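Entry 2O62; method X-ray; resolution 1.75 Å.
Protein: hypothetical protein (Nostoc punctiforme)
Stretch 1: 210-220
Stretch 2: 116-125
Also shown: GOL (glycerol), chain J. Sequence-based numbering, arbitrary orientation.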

# COMPACT_ATOMS: atom_id res chain seq x y z
N VAL A 210 -11.69 11.17 -1.08
CA VAL A 210 -10.39 10.68 -0.59
C VAL A 210 -9.41 11.80 -0.44
O VAL A 210 -9.58 12.87 -1.03
CB VAL A 210 -9.74 9.58 -1.46
CG1 VAL A 210 -10.60 8.36 -1.58
CG2 VAL A 210 -9.35 10.09 -2.82
N GLN A 211 -8.42 11.59 0.42
CA GLN A 211 -7.26 12.47 0.45
C GLN A 211 -6.10 11.66 -0.03
O GLN A 211 -5.98 10.50 0.31
CB GLN A 211 -6.96 13.04 1.85
CG GLN A 211 -6.51 12.04 2.95
CD GLN A 211 -5.67 12.75 4.06
OE1 GLN A 211 -6.16 13.72 4.64
NE2 GLN A 211 -4.40 12.31 4.28
N VAL A 212 -5.21 12.26 -0.81
CA VAL A 212 -3.97 11.54 -1.19
C VAL A 212 -2.83 12.26 -0.54
O VAL A 212 -2.75 13.47 -0.63
CB VAL A 212 -3.76 11.54 -2.71
CG1 VAL A 212 -2.54 10.71 -3.05
CG2 VAL A 212 -4.98 11.01 -3.41
N LEU A 213 -1.98 11.53 0.16
CA LEU A 213 -0.86 12.14 0.84
C LEU A 213 0.43 11.69 0.17
O LEU A 213 0.65 10.48 -0.06
CB LEU A 213 -0.87 11.76 2.31
CG LEU A 213 0.33 12.16 3.14
CD1 LEU A 213 0.38 13.67 3.32
CD2 LEU A 213 0.30 11.49 4.50
N LEU A 214 1.27 12.66 -0.16
CA LEU A 214 2.52 12.37 -0.85
C LEU A 214 3.61 12.24 0.20
O LEU A 214 3.71 13.08 1.10
CB LEU A 214 2.85 13.52 -1.78
CG LEU A 214 1.70 13.92 -2.73
CD1 LEU A 214 2.14 15.12 -3.54
CD2 LEU A 214 1.26 12.78 -3.57
N LEU A 215 4.40 11.18 0.11
CA LEU A 215 5.34 10.83 1.14
C LEU A 215 6.76 10.62 0.65
O LEU A 215 7.05 10.66 -0.57
CB LEU A 215 4.85 9.53 1.81
CG LEU A 215 3.54 9.63 2.63
CD1 LEU A 215 2.94 8.23 2.83
CD2 LEU A 215 3.79 10.36 3.95
N PRO A 216 7.69 10.41 1.61
CA PRO A 216 9.01 9.99 1.20
C PRO A 216 9.09 8.67 0.38
O PRO A 216 8.15 7.82 0.37
CB PRO A 216 9.73 9.80 2.54
CG PRO A 216 9.00 10.66 3.51
CD PRO A 216 7.59 10.59 3.08
N ASP A 217 10.23 8.51 -0.27
CA ASP A 217 10.57 7.27 -0.98
C ASP A 217 9.59 6.95 -2.12
O ASP A 217 9.30 5.78 -2.39
CB ASP A 217 10.61 6.11 0.00
CG ASP A 217 11.29 4.85 -0.59
OD1 ASP A 217 12.35 4.96 -1.28
OD2 ASP A 217 10.75 3.73 -0.41
N GLY A 218 9.05 8.01 -2.71
CA GLY A 218 8.10 7.93 -3.84
C GLY A 218 6.76 7.31 -3.46
O GLY A 218 5.97 6.94 -4.33
N ALA A 219 6.46 7.29 -2.15
CA ALA A 219 5.23 6.70 -1.63
C ALA A 219 4.04 7.65 -1.61
O ALA A 219 4.18 8.87 -1.44
CB ALA A 219 5.46 6.18 -0.25
N SER A 220 2.85 7.09 -1.77
CA SER A 220 1.64 7.83 -1.57
C SER A 220 0.65 6.98 -0.79
O SER A 220 0.70 5.73 -0.82
CB SER A 220 1.04 8.30 -2.91
OG SER A 220 0.78 7.22 -3.77
C1 GOL J . -9.18 11.54 7.26
O1 GOL J . -9.55 10.36 6.59
C2 GOL J . -8.92 12.73 6.35
O2 GOL J . -7.67 13.30 6.70
C3 GOL J . -9.97 13.80 6.62
O3 GOL J . -11.27 13.23 6.64
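Stretch 2, residues 116-125: HLNGLTLIRE

Stretch 2 is a strand that begins at Leu-117 and runs on beyond Glu-125, and it packs on stretch 1 chiefly through side chains, one contact being with the backbone oxygen of Pro-216. No hydrogen bond joins the two stretches directly, and the CA atoms of facing residues stand well apart: Gln-211 CA lies 9.5 Å from Leu-117 CA, Leu-213 CA 10.2 Å from Leu-120 CA, Pro-216 CA 8.5 Å from Leu-122 CA, and Asp-217 CA 7.7 Å from Arg-124 CA. Such separations are too wide for neighbouring strands of one sheet; since the side chains in contact point toward the other stretch, the two pack through side chains that fill the space between the backbones. The pairs also give the direction, since both chains advance together from the Gln-211 end to the Asp-217 end, and the gap is narrowest at the last pair.

Stretch 1 runs as a strand from Val-210 to Leu-214, turns, and resumes as a strand at Ala-219. The turn is held by two backbone hydrogen bonds, Leu-215 N to Ala-219 O at 2.8 Å and Ala-219 N to Pro-216 O at 3.1 Å. Within it Asp-217 and Gly-218 both have positive phi, a conformation that glycine, lacking a side chain, adopts easily. From Leu-120 onward strand alternation accounts for the pattern in stretch 2: Leu-120, Leu-122 and Arg-124 point toward stretch 1, while Thr-121 and Ile-123 between them make no contact with it. Leu-117 points toward it too, three residues before Leu-120; the alternation is interrupted at Asn-118 and Gly-119, where the backbone at Asn-118, with psi -33°, leaves the extended conformation.

Leu-122 covers the most surface. With chi1 t and chi2 p, it places CD1 4.0 Å from Ala-219 CB and CD2 4.2 Å from Pro-216 CD; CD2 is also 3.9 Å from Pro-216 O. A branched aliphatic side chain suits this place, because its two methyl groups meet the proline ring and the small alanine methyl without needing a polar partner.

Arg-124 comes next and combines two kinds of surface. Its CD lies 3.7 Å from Asp-217 CB, so the aliphatic part of the long side chain packs on the aspartate's methylene, while NH1 comes within 3.6 Å of Pro-216 CB. Despite the opposite charges no salt bridge forms: the closest pair is carbon on carbon, and Asp-217 OD2 meets the side chain at Arg-124 CG, 3.8 Å away, not at the guanidinium; the polar ends of both residues find hydrogen bonds elsewhere in the structure.

Leu-120, almost equal to Arg-124 in covered area, packs against two leucines. Its CD1 is 3.3 Å from Leu-213 CD2, a very tight approach for two methyl carbons, and 4.0 Å from Leu-215 CD1. All three leucines are buried, and their flexible branched side chains span the wide gap between the backbones.

At the beginning of the strand the packing becomes more polar. Gln-211 NE2 rests 3.7 Å from Leu-117 CD2, a contact without a hydrogen bond. A glycerol, probably from the crystallisation liquor, links the same two residues: Leu-117 N donates to GOL O1 at 3.0 Å, and GOL O2 donates to Gln-211 OE1 at 2.6 Å.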

# COMPACT_ATOMS: atom_id res chain seq x y z
N HIS A 116 -11.70 8.50 10.73
CA HIS A 116 -10.78 9.42 10.09
C HIS A 116 -9.35 8.92 10.18
O HIS A 116 -8.96 8.31 11.17
CB HIS A 116 -10.85 10.79 10.76
CG HIS A 116 -12.17 11.46 10.62
ND1 HIS A 116 -12.88 11.93 11.69
CD2 HIS A 116 -12.92 11.71 9.53
CE1 HIS A 116 -14.00 12.48 11.27
NE2 HIS A 116 -14.06 12.36 9.96
N LEU A 117 -8.53 9.19 9.16
CA LEU A 117 -7.13 8.81 9.19
C LEU A 117 -6.43 9.46 10.39
O LEU A 117 -6.55 10.66 10.62
CB LEU A 117 -6.42 9.16 7.88
CG LEU A 117 -4.95 8.76 7.74
CD1 LEU A 117 -4.80 7.29 7.61
CD2 LEU A 117 -4.40 9.41 6.51
N ASN A 118 -5.79 8.61 11.20
CA ASN A 118 -5.12 9.01 12.45
C ASN A 118 -3.58 9.04 12.30
O ASN A 118 -2.91 9.79 12.96
CB ASN A 118 -5.48 8.04 13.57
CG ASN A 118 -4.88 8.43 14.92
OD1 ASN A 118 -4.00 7.74 15.42
ND2 ASN A 118 -5.33 9.55 15.48
N GLY A 119 -3.03 8.16 11.48
CA GLY A 119 -1.62 8.09 11.32
C GLY A 119 -1.25 7.07 10.26
O GLY A 119 -2.08 6.24 9.82
N LEU A 120 -0.01 7.17 9.83
CA LEU A 120 0.61 6.18 8.96
C LEU A 120 1.97 5.72 9.44
O LEU A 120 2.70 6.47 10.11
CB LEU A 120 0.80 6.74 7.58
CG LEU A 120 -0.28 7.57 6.88
CD1 LEU A 120 0.39 8.52 5.95
CD2 LEU A 120 -1.19 6.74 6.08
N THR A 121 2.31 4.51 9.04
CA THR A 121 3.63 3.96 9.28
C THR A 121 4.22 3.63 7.90
O THR A 121 3.58 3.00 7.07
CB THR A 121 3.57 2.73 10.20
OG1 THR A 121 2.89 3.05 11.42
CG2 THR A 121 5.01 2.22 10.53
N LEU A 122 5.42 4.12 7.65
CA LEU A 122 6.14 3.87 6.43
C LEU A 122 7.36 3.09 6.77
O LEU A 122 8.16 3.54 7.56
CB LEU A 122 6.50 5.17 5.75
CG LEU A 122 6.95 5.07 4.30
CD1 LEU A 122 5.76 4.70 3.41
CD2 LEU A 122 7.50 6.44 3.92
N ILE A 123 7.45 1.87 6.24
CA ILE A 123 8.54 1.00 6.53
C ILE A 123 9.35 0.85 5.23
O ILE A 123 8.90 0.21 4.26
CB ILE A 123 8.04 -0.35 7.02
CG1 ILE A 123 7.13 -0.16 8.27
CG2 ILE A 123 9.20 -1.27 7.32
CD1 ILE A 123 6.34 -1.45 8.69
N ARG A 124 10.53 1.45 5.23
CA ARG A 124 11.42 1.45 4.06
C ARG A 124 12.59 0.54 4.32
O ARG A 124 13.42 0.85 5.15
CB ARG A 124 11.95 2.87 3.78
CG ARG A 124 10.86 3.83 3.38
CD ARG A 124 11.30 5.26 3.52
NE ARG A 124 11.24 5.71 4.89
CZ ARG A 124 11.59 6.93 5.31
NH1 ARG A 124 12.03 7.83 4.47
NH2 ARG A 124 11.44 7.24 6.58
N GLU A 125 12.66 -0.55 3.57
CA GLU A 125 13.58 -1.64 3.83
C GLU A 125 14.40 -1.96 2.61
O GLU A 125 13.90 -1.95 1.49
CB GLU A 125 12.83 -2.88 4.27
CG GLU A 125 12.22 -2.77 5.67
CD GLU A 125 11.20 -3.82 5.96
OE1 GLU A 125 10.48 -4.24 5.04
OE2 GLU A 125 11.09 -4.24 7.14